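Local coordinates for NALP (Neisseria meningitidis, PDB 1UYN), which forms the outer-membrane translocator domain of a serine-protease autotransporter, a barrel whose hydrophilic pore serves to move the passenger domain to the cell surface, at residues 12-17 with 134-139; 145-150 with 190-195; 158-163 with 174-179; 179-184 with 206-211; 213-218 with 225-230. All blocks are in the same frame, centred on the assembly; numbering follows the deposited sequence.

Overall arrangement
All five contacts belong to one closed barrel of twelve antiparallel strands with helix 12-34 in its pore. Contact 1 sets the start of that helix against strand 121-139. Contact 2 joins the ends of strands 145-163 and 172-192; the centres of contacts 1 and 2 are about 10 Å apart, and Glu191 links them through Tyr14 and Arg138. Contact 3 lies farther along the same hairpin, the centres of contacts 2 and 3 being about 43 Å apart. Leu179 is shared by contacts 3 and 4, and contact 4 continues to strand 199-219, which contact 5 pairs with strand 224-235. Successive strands thus pair around the wall, while contact 1 holds the helix to it from inside.

Contact 1: residues 12-17 with 134-139; sequences TVYADS and NSISRS
Ile136 CG1 lies over one face of the Tyr14 ring, 3.4 Å from Tyr14 CE1, and the Ile136 CG2 methyl is 3.3 Å from Tyr14 OH. Water 1 is at the ring edge, in plane, and Phe189 of strand 172-192 meets the ring with its plane turned by about 35°. With CG1 of Ile136 anti to the carbonyl carbon (chi1 -87°) and CG2 anti to the backbone N, CG1 reaches the CE1 side of the ring and CG2 the hydroxyl end, a use for a beta-branched residue. Val13, one residue earlier on the helix, places its CG1 3.9 Å from Ile136 CG2 and equally far from Arg138 CD, the aliphatic part of that arginine. At the other end a small serine suits the close point where Ser17 CA is nearest that of Asn134: its OG stays near the carbonyls Val13 O and Tyr14 O and lies 3.6 Å from Asn134 ND2. Water 1 bridges there, giving a proton to Tyr14 O at 3.0 Å and accepting one from Asn134 ND2 at 2.7 Å. Asn134 OD1 is held by Thr104. The helix start therefore rests on the barrel's inner wall through apolar packing and one water bridge, while the hydroxyl of Tyr14 and the guanidinium of Arg138, both bonded to Glu191, would probably stabilise its negative charge.

Contact 2: residues 145-150 with 190-195; sequences HAEGSV and AEKGSA
The Ala146 methyl packs against the carboxylate of Glu191, its CB 3.6 Å from Glu191 OE1 and nearly as close to CD and OE2. On the same alanine, CB is 3.9 Å from Ser194 CB, and a small residue suits a place where two side chains of 190-195, Glu191 and Ser194, converge. Backbone pairing is short: Glu147 N donates to Lys192 O at 3.2 Å, whereas the return bond from Lys192 N to Glu147 O is weak, bent to 124° at the hydrogen. Beside this pair Gly148 CA lies 4.1 Å from Glu191 CG, and a beta carbon there would come tight against that same atom. On the other face the side chains of Glu147 and Lys192 cross: Lys192 NZ rests 3.9 Å from Glu147 CB, but 5.8 Å from Glu147 OE1, which leaves the opposite charges near without contact.

Further out, the route of Glu191 is set by a first torsion with CG anti to the carbonyl carbon (chi1 -60°) and by an extended chain beyond CG. Its OE2 takes a hydrogen bond with Tyr14 OH and a salt bridge with Arg138 NE, and OE1 has a weak bond from Trp198 N. Gly193 has a positive phi (90°), which glycine takes up readily, and the Ser194 OG that follows bonds to Leu196 N. A buried carboxylate lying beside a methyl group and gripped by a tyrosine and an arginine would probably stay ionised, tying this strand end to the pore helix.

Contact 3: residues 158-163 with 174-179; sequences GALGGV and TVEGGL
Ala159 pairs with Leu179, Gly161 with Gly177 and Val163 with Val175 as hydrogen-bonded antiparallel pairs, each joined by two backbone bonds, such as Gly161 N to Gly177 O at 2.9 Å. Val163 and Val175 lie side by side and point the same way, Val163 CG2 3.8 Å from Val175 CB; with Ala159 and Leu179 they form an apolar outer surface, probably turned to lipid. The other face carries Leu160 and Glu176. Leu160 crosses the glutamate with CD1 beside the carboxylate (3.2 Å from Glu176 OE2), while Leu160 CD2 covers Gly178 at 3.4 Å from its N. Glycine suits position 178, because a beta carbon would collide with Ala159 O and Leu160 CD2. In Glu176, CG anti to the backbone N (chi1 -174°) and an extended chain beyond it carry the carboxylate across to Leu160, with OE1 in a salt bridge to Lys124 and hydrogen-bonded to Tyr122.

These partners come from strand 121-139, which bonds to the other edge of strand 145-163 through pairs such as Leu160 with Lys124. Strand 199-219 takes the opposite edge of strand 172-192, with Thr174 bonded to Lys215 and Glu176 to Gly213, so the hairpin continues the barrel wall on both sides.

Contact 4: residues 179-184 with 206-211; sequences LRYDLL and GTLVGL
Leu179, which also pairs with Ala159 in strand 145-163, touches Leu208, its CB 3.9 Å from Leu208 CD1; these leucines and Tyr181 lie on the outer surface, probably facing lipid, where apolar groups fit. Arg180 turns to the opposite face. It exchanges backbone bonds with Val209, whose CB lies over one face of the guanidinium, with Arg180 NH1 3.6 Å from Val209 CG2. Leu211 CD1 packs 3.9 Å from Arg180 CB, so apolar residues line the flat and aliphatic parts of the arginine while Asp182 balances its charge: NH1 donates to the syn lone pair of Asp182 OD2 at 2.9 Å, almost in the guanidinium plane, a salt bridge within one strand. Tyr181 has CG anti to N (chi1 -171°), and its hydroxyl ends 3.5 Å from Gly206 CA; a beta carbon on Gly206 would collide with this OH. Asp182 bonds both ways with Thr207 through the backbone, while water 2 donates to Asp182 O and, at 2.8 Å, to Thr207 OG1, a hydroxyl also hydrogen-bonded to Gly238 O. Leu183 CD1 rests 4.2 Å from Gly206 CA.

Neighbours extend the charged row on the inner face: Arg180 NH2 forms a second salt bridge, with Glu233 of strand 224-235, and Asp182 OD2 one with Arg239. Arg180 also touches Leu29 and Lys30 of the pore helix 12-34. Strand 145-163 continues the wall beyond strand 172-192, and strand 224-235 flanks strand 199-219.

Contact 5: residues 213-218 with 225-230; sequences GLKLSQ and VLFATA
Lys215 and Phe227 meet on the inner face of a beta hairpin of the transmembrane barrel, strands 199-219 and 224-235, joined by a short turn. Lys215 has one of the largest buried areas, alongside Ala230 and Gln218 at the ends of the pairing. Its CG is anti to the backbone N (chi1 -176°), and the chain then bends so that the ammonium comes over one face of the Phe227 ring, toward the rim. The cation-pi distance from Lys215 NZ to the Phe227 ring centroid is 3.7 Å. A long flexible lysine suits this place, since its CE methylene packs on the ring in a CH-pi contact while the ammonium lies over the same face; Arg286 of strand 281-292 lies next to both.

Ala230 forms a hydrogen-bonded pair with Leu214, and its O receives Leu214 N at 2.8 Å. A methyl side chain here keeps the outer surface apolar, as do Leu214, Leu216, Ala228 and Leu226, which probably face lipid. At the far end Gln218 and Leu226 exchange two bonds that are nearly straight at the hydrogen (175°), Gln218 N to Leu226 O being 2.9 Å. Gln218, on the outer face near the turn, leads its side-chain end away from segment 225-230, and Val225 CG2 packs 3.6 Å from Gln218 O. Between these ends the small Ser217 leaves room for the aromatic ring, its OG lying 3.4 Å from Phe227 CD2.

Contact 1: residues 12-17 with 134-139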
# COMPACT_ATOMS: atom_id res chain seq x y z
N THR A 12 -10.40 -16.56 12.34
CA THR A 12 -9.52 -16.23 11.22
C THR A 12 -9.79 -14.81 10.75
O THR A 12 -8.98 -14.27 9.97
CB THR A 12 -9.77 -17.13 10.02
OG1 THR A 12 -11.16 -17.06 9.68
CG2 THR A 12 -9.47 -18.59 10.31
N VAL A 13 -10.93 -14.25 11.16
CA VAL A 13 -11.33 -12.91 10.73
C VAL A 13 -10.39 -11.82 11.23
O VAL A 13 -10.11 -10.86 10.50
CB VAL A 13 -12.80 -12.57 11.06
CG1 VAL A 13 -13.04 -12.33 12.59
CG2 VAL A 13 -13.24 -11.37 10.25
N TYR A 14 -9.84 -11.98 12.42
CA TYR A 14 -8.83 -11.04 12.84
C TYR A 14 -7.53 -11.15 12.05
O TYR A 14 -6.98 -10.14 11.66
CB TYR A 14 -8.59 -11.15 14.32
CG TYR A 14 -9.80 -10.82 15.09
CD1 TYR A 14 -10.08 -9.54 15.42
CD2 TYR A 14 -10.70 -11.81 15.47
CE1 TYR A 14 -11.24 -9.22 16.11
CE2 TYR A 14 -11.85 -11.51 16.18
CZ TYR A 14 -12.11 -10.21 16.48
OH TYR A 14 -13.22 -9.85 17.16
N ALA A 15 -7.02 -12.37 11.81
CA ALA A 15 -5.80 -12.54 11.00
C ALA A 15 -5.96 -11.95 9.61
O ALA A 15 -5.08 -11.28 9.12
CB ALA A 15 -5.44 -14.02 10.86
N ASP A 16 -7.10 -12.22 9.00
CA ASP A 16 -7.39 -11.86 7.63
C ASP A 16 -7.55 -10.37 7.42
O ASP A 16 -7.12 -9.84 6.40
CB ASP A 16 -8.70 -12.54 7.22
CG ASP A 16 -8.54 -14.04 7.03
OD1 ASP A 16 -7.39 -14.50 7.02
OD2 ASP A 16 -9.49 -14.84 6.90
N SER A 17 -8.23 -9.71 8.34
CA SER A 17 -8.40 -8.25 8.26
C SER A 17 -7.06 -7.56 8.45
O SER A 17 -6.68 -6.71 7.65
CB SER A 17 -9.39 -7.73 9.27
OG SER A 17 -9.17 -8.29 10.55
N ASN A 134 -9.10 -2.19 13.86
CA ASN A 134 -9.98 -3.15 13.20
C ASN A 134 -11.19 -3.35 14.07
O ASN A 134 -11.08 -3.68 15.26
CB ASN A 134 -9.27 -4.52 13.03
CG ASN A 134 -8.15 -4.48 12.00
OD1 ASN A 134 -8.01 -3.51 11.24
ND2 ASN A 134 -7.34 -5.51 11.98
N SER A 135 -12.36 -3.12 13.50
CA SER A 135 -13.62 -3.42 14.15
C SER A 135 -14.18 -4.65 13.50
O SER A 135 -14.33 -4.67 12.32
CB SER A 135 -14.59 -2.29 13.98
OG SER A 135 -14.21 -1.29 14.87
N ILE A 136 -14.42 -5.68 14.27
CA ILE A 136 -14.91 -6.93 13.74
C ILE A 136 -16.28 -7.10 14.28
O ILE A 136 -16.49 -6.82 15.41
CB ILE A 136 -14.01 -8.05 14.22
CG1 ILE A 136 -12.82 -8.25 13.27
CG2 ILE A 136 -14.78 -9.32 14.31
CD1 ILE A 136 -11.93 -7.03 13.05
N SER A 137 -17.23 -7.51 13.46
CA SER A 137 -18.39 -8.22 13.98
C SER A 137 -18.50 -9.57 13.30
O SER A 137 -18.26 -9.69 12.10
CB SER A 137 -19.68 -7.44 13.82
OG SER A 137 -19.62 -6.65 12.69
N ARG A 138 -18.80 -10.60 14.09
CA ARG A 138 -18.97 -11.95 13.58
C ARG A 138 -20.22 -12.61 14.12
O ARG A 138 -20.38 -12.76 15.33
CB ARG A 138 -17.79 -12.90 13.89
CG ARG A 138 -16.73 -12.44 14.81
CD ARG A 138 -15.75 -13.56 15.12
NE ARG A 138 -15.87 -13.94 16.53
CZ ARG A 138 -16.03 -15.17 16.98
NH1 ARG A 138 -16.10 -16.20 16.17
NH2 ARG A 138 -16.11 -15.36 18.29
N SER A 139 -21.09 -13.01 13.19
CA SER A 139 -22.18 -13.90 13.49
C SER A 139 -21.62 -15.10 14.22
O SER A 139 -20.69 -15.76 13.75
CB SER A 139 -22.92 -14.34 12.22
OG SER A 139 -22.14 -15.26 11.48
O HOH W 1 -7.47 -7.75 13.42

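Contact 2: residues 145-150 with 190-195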
# COMPACT_ATOMS: atom_id res chain seq x y z
N HIS A 145 -24.20 -11.66 17.48
CA HIS A 145 -22.90 -11.27 16.99
C HIS A 145 -21.95 -10.97 18.15
O HIS A 145 -22.38 -10.60 19.24
CB HIS A 145 -23.00 -10.03 16.06
CG HIS A 145 -24.16 -10.05 15.10
ND1 HIS A 145 -24.80 -8.90 14.69
CD2 HIS A 145 -24.80 -11.07 14.48
CE1 HIS A 145 -25.79 -9.21 13.87
NE2 HIS A 145 -25.81 -10.52 13.73
N ALA A 146 -20.66 -11.16 17.88
CA ALA A 146 -19.58 -10.68 18.74
C ALA A 146 -18.96 -9.46 18.10
O ALA A 146 -18.71 -9.48 16.91
CB ALA A 146 -18.52 -11.75 18.90
N GLU A 147 -18.74 -8.40 18.86
CA GLU A 147 -18.03 -7.24 18.37
C GLU A 147 -16.64 -7.22 19.01
O GLU A 147 -16.48 -7.57 20.17
CB GLU A 147 -18.77 -5.91 18.60
CG GLU A 147 -20.28 -5.97 18.90
CD GLU A 147 -21.18 -6.29 17.68
OE1 GLU A 147 -21.05 -5.62 16.61
OE2 GLU A 147 -22.06 -7.22 17.83
N GLY A 148 -15.63 -6.85 18.23
CA GLY A 148 -14.25 -6.85 18.69
C GLY A 148 -13.42 -5.76 18.08
O GLY A 148 -13.54 -5.43 16.92
N SER A 149 -12.54 -5.20 18.88
CA SER A 149 -11.83 -4.00 18.46
C SER A 149 -10.37 -4.15 18.80
O SER A 149 -9.99 -4.47 19.94
CB SER A 149 -12.45 -2.74 19.13
OG SER A 149 -12.39 -1.63 18.22
N VAL A 150 -9.52 -3.96 17.81
CA VAL A 150 -8.08 -4.17 18.05
C VAL A 150 -7.28 -3.10 17.37
O VAL A 150 -7.62 -2.67 16.28
CB VAL A 150 -7.59 -5.60 17.63
CG1 VAL A 150 -7.79 -5.83 16.19
CG2 VAL A 150 -6.13 -5.81 17.99
N ALA A 190 -10.33 -8.26 23.15
CA ALA A 190 -11.38 -9.18 23.58
C ALA A 190 -12.69 -8.69 22.98
O ALA A 190 -12.91 -7.48 22.88
CB ALA A 190 -11.45 -9.29 25.09
N GLU A 191 -13.52 -9.63 22.57
CA GLU A 191 -14.85 -9.33 22.03
C GLU A 191 -15.86 -9.12 23.15
O GLU A 191 -15.88 -9.87 24.05
CB GLU A 191 -15.30 -10.50 21.15
CG GLU A 191 -14.36 -10.75 19.98
CD GLU A 191 -14.81 -11.90 19.10
OE1 GLU A 191 -15.17 -12.98 19.63
OE2 GLU A 191 -14.82 -11.72 17.88
N LYS A 192 -16.68 -8.07 23.08
CA LYS A 192 -17.89 -7.96 23.92
C LYS A 192 -19.08 -8.51 23.18
O LYS A 192 -19.00 -8.81 21.98
CB LYS A 192 -18.19 -6.52 24.38
CG LYS A 192 -17.76 -5.39 23.41
CD LYS A 192 -18.68 -4.12 23.53
CE LYS A 192 -18.16 -2.92 22.62
NZ LYS A 192 -18.55 -3.00 21.17
N GLY A 193 -20.19 -8.69 23.91
CA GLY A 193 -21.48 -8.92 23.32
C GLY A 193 -21.88 -10.35 23.07
O GLY A 193 -23.01 -10.59 22.69
N SER A 194 -21.00 -11.31 23.29
CA SER A 194 -21.34 -12.73 23.06
C SER A 194 -20.83 -13.66 24.15
O SER A 194 -19.79 -13.42 24.75
CB SER A 194 -20.79 -13.20 21.73
OG SER A 194 -21.18 -14.54 21.45
N ALA A 195 -21.58 -14.73 24.39
CA ALA A 195 -21.22 -15.73 25.39
C ALA A 195 -20.12 -16.68 24.87
O ALA A 195 -19.53 -17.43 25.65
CB ALA A 195 -22.44 -16.52 25.83

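Contact 3: residues 158-163 with 174-179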
# COMPACT_ATOMS: atom_id res chain seq x y z
N GLY A 158 11.97 0.33 3.45
CA GLY A 158 12.14 -0.04 2.07
C GLY A 158 13.47 0.45 1.54
O GLY A 158 13.95 1.55 1.87
N ALA A 159 14.07 -0.38 0.69
CA ALA A 159 15.25 -0.01 0.01
C ALA A 159 15.06 -0.47 -1.42
O ALA A 159 14.78 -1.60 -1.65
CB ALA A 159 16.46 -0.67 0.65
N LEU A 160 15.15 0.44 -2.36
CA LEU A 160 15.04 0.09 -3.75
C LEU A 160 16.21 0.71 -4.52
O LEU A 160 16.65 1.80 -4.21
CB LEU A 160 13.72 0.59 -4.32
CG LEU A 160 12.41 0.08 -3.74
CD1 LEU A 160 11.24 0.81 -4.39
CD2 LEU A 160 12.24 -1.43 -3.94
N GLY A 161 16.70 0.00 -5.52
CA GLY A 161 17.59 0.59 -6.50
C GLY A 161 16.89 0.59 -7.84
O GLY A 161 16.15 -0.35 -8.14
N GLY A 162 17.09 1.65 -8.63
CA GLY A 162 16.64 1.67 -10.01
C GLY A 162 17.63 2.15 -11.05
O GLY A 162 18.37 3.04 -10.79
N VAL A 163 17.65 1.50 -12.21
CA VAL A 163 18.36 1.98 -13.41
C VAL A 163 17.36 2.55 -14.42
O VAL A 163 16.17 2.23 -14.36
CB VAL A 163 19.06 0.87 -14.16
CG1 VAL A 163 19.92 -0.03 -13.21
CG2 VAL A 163 18.02 0.04 -14.91
N THR A 174 12.44 2.20 -16.90
CA THR A 174 13.12 2.08 -15.61
C THR A 174 12.90 0.70 -15.01
O THR A 174 11.78 0.21 -14.98
CB THR A 174 12.62 3.15 -14.60
OG1 THR A 174 11.21 3.11 -14.45
CG2 THR A 174 12.79 4.51 -15.16
N VAL A 175 13.99 0.08 -14.56
CA VAL A 175 13.95 -1.17 -13.79
C VAL A 175 14.21 -0.86 -12.33
O VAL A 175 15.08 -0.10 -11.98
CB VAL A 175 14.98 -2.16 -14.27
CG1 VAL A 175 14.90 -3.45 -13.50
CG2 VAL A 175 14.81 -2.44 -15.78
N GLU A 176 13.44 -1.48 -11.48
CA GLU A 176 13.42 -1.12 -10.09
C GLU A 176 13.18 -2.35 -9.24
O GLU A 176 12.38 -3.20 -9.58
CB GLU A 176 12.35 -0.07 -9.83
CG GLU A 176 12.43 0.41 -8.41
CD GLU A 176 11.44 1.49 -8.09
OE1 GLU A 176 11.71 2.66 -8.44
OE2 GLU A 176 10.42 1.15 -7.47
N GLY A 177 13.89 -2.43 -8.12
CA GLY A 177 13.94 -3.63 -7.31
C GLY A 177 14.51 -3.43 -5.91
O GLY A 177 15.43 -2.63 -5.68
N GLY A 178 13.96 -4.17 -4.96
CA GLY A 178 14.49 -4.12 -3.61
C GLY A 178 13.74 -4.94 -2.59
O GLY A 178 13.27 -6.01 -2.86
N LEU A 179 13.70 -4.43 -1.37
CA LEU A 179 13.07 -5.11 -0.30
C LEU A 179 12.18 -4.14 0.45
O LEU A 179 12.42 -2.95 0.43
CB LEU A 179 14.15 -5.67 0.61
CG LEU A 179 15.19 -6.58 -0.01
CD1 LEU A 179 16.29 -6.74 1.00
CD2 LEU A 179 14.65 -7.94 -0.45

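Contact 4: residues 179-184 with 206-211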
# COMPACT_ATOMS: atom_id res chain seq x y z
N LEU A 179 13.70 -4.43 -1.37
CA LEU A 179 13.07 -5.11 -0.30
C LEU A 179 12.18 -4.14 0.45
O LEU A 179 12.42 -2.95 0.43
CB LEU A 179 14.15 -5.67 0.61
CG LEU A 179 15.19 -6.58 -0.01
CD1 LEU A 179 16.29 -6.74 1.00
CD2 LEU A 179 14.65 -7.94 -0.45
N ARG A 180 11.15 -4.66 1.11
CA ARG A 180 10.36 -3.89 2.06
C ARG A 180 10.20 -4.79 3.27
O ARG A 180 9.87 -5.92 3.14
CB ARG A 180 9.00 -3.58 1.47
CG ARG A 180 8.15 -2.62 2.34
CD ARG A 180 6.70 -3.08 2.52
NE ARG A 180 6.04 -3.25 1.25
CZ ARG A 180 5.11 -4.15 0.98
NH1 ARG A 180 4.69 -5.02 1.88
NH2 ARG A 180 4.59 -4.18 -0.24
N TYR A 181 10.47 -4.28 4.46
CA TYR A 181 10.26 -5.02 5.68
C TYR A 181 9.04 -4.45 6.39
O TYR A 181 9.02 -3.27 6.67
CB TYR A 181 11.47 -4.84 6.59
CG TYR A 181 11.46 -5.74 7.81
CD1 TYR A 181 11.56 -7.11 7.66
CD2 TYR A 181 11.37 -5.22 9.10
CE1 TYR A 181 11.55 -7.96 8.76
CE2 TYR A 181 11.37 -6.05 10.22
CZ TYR A 181 11.46 -7.44 10.03
OH TYR A 181 11.48 -8.33 11.09
N ASP A 182 8.04 -5.29 6.66
CA ASP A 182 6.84 -4.88 7.38
C ASP A 182 6.92 -5.41 8.76
O ASP A 182 6.97 -6.62 8.94
CB ASP A 182 5.58 -5.51 6.78
CG ASP A 182 5.31 -5.05 5.40
OD1 ASP A 182 5.85 -4.00 4.98
OD2 ASP A 182 4.57 -5.72 4.66
N LEU A 183 6.88 -4.52 9.73
CA LEU A 183 6.84 -4.89 11.14
C LEU A 183 5.46 -4.54 11.67
O LEU A 183 5.08 -3.38 11.71
CB LEU A 183 7.89 -4.10 11.90
CG LEU A 183 8.14 -4.45 13.35
CD1 LEU A 183 8.47 -5.94 13.56
CD2 LEU A 183 9.26 -3.60 13.83
N LEU A 184 4.70 -5.54 12.10
CA LEU A 184 3.35 -5.31 12.59
C LEU A 184 3.38 -5.65 14.06
O LEU A 184 3.75 -6.74 14.40
CB LEU A 184 2.35 -6.21 11.87
CG LEU A 184 0.91 -5.96 12.35
CD1 LEU A 184 0.04 -5.47 11.22
CD2 LEU A 184 0.32 -7.22 12.92
N GLY A 206 7.28 -9.70 11.66
CA GLY A 206 8.08 -9.02 10.69
C GLY A 206 8.24 -9.81 9.41
O GLY A 206 8.76 -10.96 9.48
N THR A 207 7.92 -9.18 8.26
CA THR A 207 8.00 -9.82 6.96
C THR A 207 8.82 -9.03 5.90
O THR A 207 8.53 -7.89 5.55
CB THR A 207 6.58 -10.03 6.44
OG1 THR A 207 5.81 -10.77 7.39
CG2 THR A 207 6.57 -10.96 5.24
N LEU A 208 9.87 -9.67 5.41
CA LEU A 208 10.59 -9.20 4.25
C LEU A 208 9.88 -9.56 2.98
O LEU A 208 9.41 -10.68 2.83
CB LEU A 208 11.97 -9.84 4.20
CG LEU A 208 13.03 -9.12 3.38
CD1 LEU A 208 13.30 -7.73 3.87
CD2 LEU A 208 14.27 -9.98 3.53
N VAL A 209 9.84 -8.59 2.07
CA VAL A 209 9.16 -8.67 0.78
C VAL A 209 10.16 -8.30 -0.30
O VAL A 209 10.82 -7.24 -0.24
CB VAL A 209 7.97 -7.64 0.67
CG1 VAL A 209 7.20 -7.88 -0.62
CG2 VAL A 209 7.02 -7.75 1.86
N GLY A 210 10.28 -9.14 -1.31
CA GLY A 210 11.10 -8.82 -2.46
C GLY A 210 10.20 -8.30 -3.55
O GLY A 210 9.10 -8.78 -3.75
N LEU A 211 10.72 -7.33 -4.27
CA LEU A 211 9.98 -6.46 -5.20
C LEU A 211 10.88 -6.24 -6.38
O LEU A 211 12.11 -6.22 -6.24
CB LEU A 211 9.69 -5.09 -4.58
CG LEU A 211 8.90 -5.16 -3.28
CD1 LEU A 211 9.21 -3.93 -2.41
CD2 LEU A 211 7.39 -5.26 -3.53
O HOH W 2 4.50 -8.79 8.81

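Contact 5: residues 213-218 with 225-230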
# COMPACT_ATOMS: atom_id res chain seq x y z
N GLY A 213 10.38 -4.84 -10.80
CA GLY A 213 9.40 -4.07 -11.53
C GLY A 213 9.97 -3.30 -12.69
O GLY A 213 11.17 -3.05 -12.75
N LEU A 214 9.06 -2.93 -13.59
CA LEU A 214 9.36 -2.36 -14.91
C LEU A 214 8.40 -1.24 -15.10
O LEU A 214 7.23 -1.38 -14.76
CB LEU A 214 9.06 -3.37 -15.99
CG LEU A 214 10.04 -4.53 -16.20
CD1 LEU A 214 9.76 -5.30 -17.54
CD2 LEU A 214 11.48 -4.00 -16.17
N LYS A 215 8.88 -0.11 -15.59
CA LYS A 215 8.02 1.05 -15.89
C LYS A 215 8.43 1.55 -17.27
O LYS A 215 9.59 1.84 -17.52
CB LYS A 215 8.18 2.15 -14.85
CG LYS A 215 7.23 3.37 -15.04
CD LYS A 215 7.30 4.31 -13.82
CE LYS A 215 7.11 5.80 -14.17
NZ LYS A 215 6.17 6.52 -13.20
N LEU A 216 7.46 1.61 -18.17
CA LEU A 216 7.68 2.01 -19.55
C LEU A 216 6.89 3.31 -19.67
O LEU A 216 5.69 3.28 -19.91
CB LEU A 216 7.19 0.90 -20.50
CG LEU A 216 7.28 1.01 -22.01
CD1 LEU A 216 8.74 1.06 -22.53
CD2 LEU A 216 6.53 -0.18 -22.68
N SER A 217 7.55 4.42 -19.35
CA SER A 217 7.08 5.78 -19.68
C SER A 217 7.19 6.10 -21.19
O SER A 217 8.23 5.90 -21.81
CB SER A 217 7.87 6.81 -18.86
OG SER A 217 7.45 6.85 -17.49
N GLN A 218 6.11 6.59 -21.79
CA GLN A 218 6.16 7.19 -23.13
C GLN A 218 5.54 8.58 -23.03
O GLN A 218 4.35 8.71 -22.78
CB GLN A 218 5.39 6.33 -24.14
CG GLN A 218 5.13 6.97 -25.50
CD GLN A 218 6.37 7.04 -26.36
OE1 GLN A 218 7.07 6.04 -26.52
NE2 GLN A 218 6.67 8.21 -26.90
N VAL A 225 2.36 12.22 -20.04
CA VAL A 225 3.10 10.98 -20.14
C VAL A 225 2.14 9.89 -19.75
O VAL A 225 1.26 10.11 -18.93
CB VAL A 225 4.34 10.97 -19.21
CG1 VAL A 225 3.91 11.16 -17.76
CG2 VAL A 225 5.19 9.68 -19.40
N LEU A 226 2.30 8.73 -20.39
CA LEU A 226 1.57 7.52 -20.13
C LEU A 226 2.60 6.43 -19.78
O LEU A 226 3.59 6.29 -20.47
CB LEU A 226 0.82 7.15 -21.41
CG LEU A 226 0.33 5.71 -21.55
CD1 LEU A 226 -1.04 5.58 -20.92
CD2 LEU A 226 0.32 5.30 -23.03
N PHE A 227 2.38 5.66 -18.72
CA PHE A 227 3.28 4.50 -18.48
C PHE A 227 2.54 3.20 -18.33
O PHE A 227 1.40 3.20 -17.92
CB PHE A 227 4.18 4.69 -17.28
CG PHE A 227 3.72 5.72 -16.35
CD1 PHE A 227 2.73 5.44 -15.44
CD2 PHE A 227 4.27 7.00 -16.39
CE1 PHE A 227 2.28 6.43 -14.54
CE2 PHE A 227 3.84 8.02 -15.50
CZ PHE A 227 2.84 7.73 -14.57
N ALA A 228 3.20 2.12 -18.73
CA ALA A 228 2.78 0.79 -18.39
C ALA A 228 3.75 0.31 -17.31
O ALA A 228 4.89 0.73 -17.30
CB ALA A 228 2.83 -0.09 -19.60
N THR A 229 3.25 -0.53 -16.38
CA THR A 229 4.06 -1.18 -15.33
C THR A 229 3.79 -2.67 -15.27
O THR A 229 2.65 -3.11 -15.36
CB THR A 229 3.73 -0.66 -13.91
OG1 THR A 229 2.31 -0.76 -13.68
CG2 THR A 229 4.06 0.79 -13.73
N ALA A 230 4.85 -3.44 -15.06
CA ALA A 230 4.75 -4.86 -14.78
C ALA A 230 5.67 -5.13 -13.60
O ALA A 230 6.77 -4.58 -13.53
CB ALA A 230 5.16 -5.65 -15.98